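Local coordinates for viral structural protein 4 (Bombyx mori cytoplasmic polyhedrosis virus, PDB 6TZ0) that binds GTP and pairs with the RNA-dependent RNA polymerase in the transcribing virus, probably as an accessory protein to RNA synthesis, at the interface of chains B and A. Numbering follows the deposited sequence. Chains: chain A, Viral structural protein 4; chain B, RNA-dependent RNA Polymerase.

Contacts 1 and 2 lie side by side on one stretch of the boundary between polymerase and partner, with about 11 Å between the centres of their C-alpha atoms. They have no residue in common, yet the chain A loop between helices 442-457 and 468-476 serves both, giving A:Leu460 to contact 1 and A:Ala463 to contact 2. Chain B supplies segments far apart in sequence. Contact 1 is mainly apolar, while contact 2 brings one extended glutamine against a tyrosine ring and polar side chains. Two such neighbouring patches probably help fix how VP4 sits on the polymerase.

Contact 1: the interface of chains B and A. Residues chain B 358-361, 634; chain A 460, 493, 496-497.
B:Ile361 and A:Ala496 meet at the heart of this patch of the polymerase-VP4 interface, with B:Pro359 flanking them, and the three illustrate how small apolar groups fit two proteins together. A:Ala496 closes the short 3-10 helix 492-496 of chain A, and its methyl group points into the polymerase loop formed by residues 358-361. B:Ile361 reaches it with the end of its longer branch: CD1 lies 3.9 Å from CB of A:Ala496. The same CD1 also touches CD2 of A:Leu460, 3.9 Å away, and thus meets both a helix end and a loop of chain A; the isoleucine and leucine side chains cross obliquely. The first torsion helps: with CG1 opposite the carbonyl carbon (chi1 -85°) the longer branch is turned toward chain A, while the short CG2 branch takes the place opposite the backbone N. CB of B:Ile361 also lies beside the carbonyl oxygen of A:Leu460. At the root of the 3-10 helix the carbonyl oxygen of A:Ala493 also borders CD1.

B:Pro359 comes to A:Ala496 from another part of the loop. Its ring carbon CG packs 3.9 Å from CA and 4.0 Å from CB of the alanine, touching both backbone and methyl group. Within the polymerase, the proline is backed by B:Phe358, whose ring has CD of B:Pro359 over the rim of one face, 3.5 Å above its plane. The phenylalanine itself skirts the boundary, with its ring carbon CE2 4.0 Å from the carbonyl oxygen of A:Ala496.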
# COMPACT_ATOMS: atom_id res chain seq x y z
N PHE B 358 -11.04 2.25 12.26
CA PHE B 358 -12.45 2.51 12.51
C PHE B 358 -12.82 3.90 12.00
O PHE B 358 -12.11 4.86 12.29
CB PHE B 358 -12.77 2.40 14.00
CG PHE B 358 -14.24 2.30 14.31
CD1 PHE B 358 -14.87 1.07 14.30
CD2 PHE B 358 -14.99 3.42 14.57
CE1 PHE B 358 -16.22 0.96 14.58
CE2 PHE B 358 -16.34 3.32 14.83
CZ PHE B 358 -16.95 2.09 14.84
N PRO B 359 -13.92 4.05 11.26
CA PRO B 359 -14.23 5.34 10.65
C PRO B 359 -14.75 6.35 11.65
O PRO B 359 -15.25 6.00 12.72
CB PRO B 359 -15.32 4.98 9.63
CG PRO B 359 -15.97 3.80 10.20
CD PRO B 359 -14.90 3.02 10.89
N ARG B 360 -14.64 7.63 11.29
CA ARG B 360 -15.07 8.70 12.18
C ARG B 360 -15.54 9.91 11.39
O ARG B 360 -15.24 10.05 10.20
CB ARG B 360 -13.96 9.09 13.14
CG ARG B 360 -12.72 9.63 12.49
CD ARG B 360 -11.75 9.98 13.58
NE ARG B 360 -10.52 10.59 13.10
CZ ARG B 360 -9.59 11.09 13.90
NH1 ARG B 360 -9.77 11.05 15.21
NH2 ARG B 360 -8.49 11.63 13.40
N ILE B 361 -16.39 10.70 12.04
CA ILE B 361 -17.00 11.89 11.46
C ILE B 361 -16.56 13.13 12.21
O ILE B 361 -16.74 13.23 13.42
CB ILE B 361 -18.53 11.80 11.57
CG1 ILE B 361 -19.10 11.01 10.39
CG2 ILE B 361 -19.14 13.18 11.64
CD1 ILE B 361 -20.29 10.16 10.77
N GLU B 634 -18.29 0.87 8.01
CA GLU B 634 -18.02 1.30 6.65
C GLU B 634 -17.80 2.81 6.61
O GLU B 634 -18.29 3.55 7.47
CB GLU B 634 -19.17 0.88 5.73
CG GLU B 634 -18.83 0.75 4.25
CD GLU B 634 -19.03 2.04 3.49
OE1 GLU B 634 -19.90 2.83 3.90
OE2 GLU B 634 -18.32 2.27 2.48
N LEU A 460 -23.70 12.20 15.89
CA LEU A 460 -22.83 11.27 15.19
C LEU A 460 -21.36 11.57 15.41
O LEU A 460 -20.50 10.84 14.90
CB LEU A 460 -23.12 11.28 13.68
CG LEU A 460 -24.32 10.55 13.07
CD1 LEU A 460 -25.63 11.27 13.32
CD2 LEU A 460 -24.11 10.38 11.59
N ALA A 493 -24.00 8.84 6.09
CA ALA A 493 -23.08 9.20 7.15
C ALA A 493 -23.25 8.32 8.38
O ALA A 493 -22.40 8.35 9.27
CB ALA A 493 -23.25 10.66 7.54
N ALA A 496 -20.55 5.11 9.58
CA ALA A 496 -19.61 5.14 10.69
C ALA A 496 -20.28 4.91 12.03
O ALA A 496 -19.59 4.89 13.06
CB ALA A 496 -18.88 6.48 10.70
N THR A 497 -21.58 4.73 12.06
CA THR A 497 -22.36 4.77 13.28
C THR A 497 -23.19 3.52 13.53
O THR A 497 -23.20 3.01 14.65
CB THR A 497 -23.24 6.02 13.23
OG1 THR A 497 -22.40 7.18 13.18
CG2 THR A 497 -24.12 6.11 14.42

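Contact 2: the interface of chains B and A. Residues chain B 97; chain A 463, 469-470, 473.
B:Gln97 reaches from a polymerase loop across a short VP4 helix, where A:Tyr473, A:Asn470 and A:Arg469 meet it in three different orientations. Its side chain is extended, with CG opposite the backbone N (chi1 -179°), and runs along the tyrosine ring, leaving the amide oxygen over ring carbon CD2 while the nitrogen reaches A:Arg469. Against A:Tyr473 the two side chains run antiparallel. CB of B:Gln97 sits over one face of the phenol ring, offset toward the rim and 3.5 Å from CZ, while the amide is tilted 57° from the ring plane. The backbone N of B:Gln97 gives a weak, bent hydrogen bond to the phenol OH, 3.0 Å away, so ring and hydroxyl engage the same residue by different means.

The amide end is a useful example of the ambiguity of planar groups at this resolution. As modelled, OE1 of B:Gln97 faces OD1 of A:Asn470 at 3.2 Å, two acceptors that could not bond; flipping either amide might make them a donor-acceptor pair. These two side chains cross at about a right angle. A:Arg469 approaches from the opposite direction, and the ends overlap face over face near its NE and CD. NE2 of B:Gln97 sits over the guanidinium face, 3.2 Å from NE, whose N-H does not aim at it; the planes are 26° apart. CB of A:Ala463 borders the amide nitrogen.

The VP4 residues lie on helix 468-476, A:Arg469 and A:Asn470 in its first turn and A:Tyr473 one turn on, except A:Ala463 in the preceding loop; B:Gln97 belongs to the long connection between 3-10 helix 83-85 and helix 121-134 of the polymerase.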
# COMPACT_ATOMS: atom_id res chain seq x y z
N GLN B 97 -15.93 -1.17 23.86
CA GLN B 97 -15.83 0.04 23.04
C GLN B 97 -14.79 1.02 23.55
O GLN B 97 -13.77 1.26 22.89
CB GLN B 97 -17.18 0.73 22.99
CG GLN B 97 -17.21 1.98 22.16
CD GLN B 97 -18.54 2.67 22.23
OE1 GLN B 97 -19.45 2.20 22.90
NE2 GLN B 97 -18.64 3.79 21.58
N ALA A 463 -18.68 9.53 20.94
CA ALA A 463 -19.24 8.34 21.59
C ALA A 463 -19.55 8.70 23.03
O ALA A 463 -18.77 8.42 23.95
CB ALA A 463 -18.29 7.16 21.49
N ARG A 469 -23.80 6.12 17.86
CA ARG A 469 -22.82 5.05 17.74
C ARG A 469 -22.86 4.14 18.96
O ARG A 469 -22.87 2.91 18.83
CB ARG A 469 -21.44 5.68 17.52
CG ARG A 469 -20.27 4.75 17.26
CD ARG A 469 -19.44 4.62 18.50
NE ARG A 469 -18.24 3.80 18.37
CZ ARG A 469 -17.03 4.27 18.09
NH1 ARG A 469 -16.85 5.56 17.91
NH2 ARG A 469 -16.00 3.44 18.02
N ASN A 470 -22.95 4.73 20.16
CA ASN A 470 -23.10 3.93 21.37
C ASN A 470 -24.46 3.25 21.44
O ASN A 470 -24.57 2.18 22.03
CB ASN A 470 -22.92 4.80 22.60
CG ASN A 470 -22.72 3.99 23.86
OD1 ASN A 470 -22.42 2.80 23.81
ND2 ASN A 470 -22.94 4.61 25.00
N TYR A 473 -24.15 0.28 19.35
CA TYR A 473 -23.22 -0.62 20.03
C TYR A 473 -23.90 -1.38 21.17
O TYR A 473 -23.75 -2.60 21.28
CB TYR A 473 -22.04 0.17 20.57
CG TYR A 473 -21.06 -0.64 21.38
CD1 TYR A 473 -20.16 -1.50 20.76
CD2 TYR A 473 -21.03 -0.55 22.76
CE1 TYR A 473 -19.27 -2.24 21.49
CE2 TYR A 473 -20.15 -1.28 23.50
CZ TYR A 473 -19.27 -2.13 22.87
OH TYR A 473 -18.38 -2.86 23.62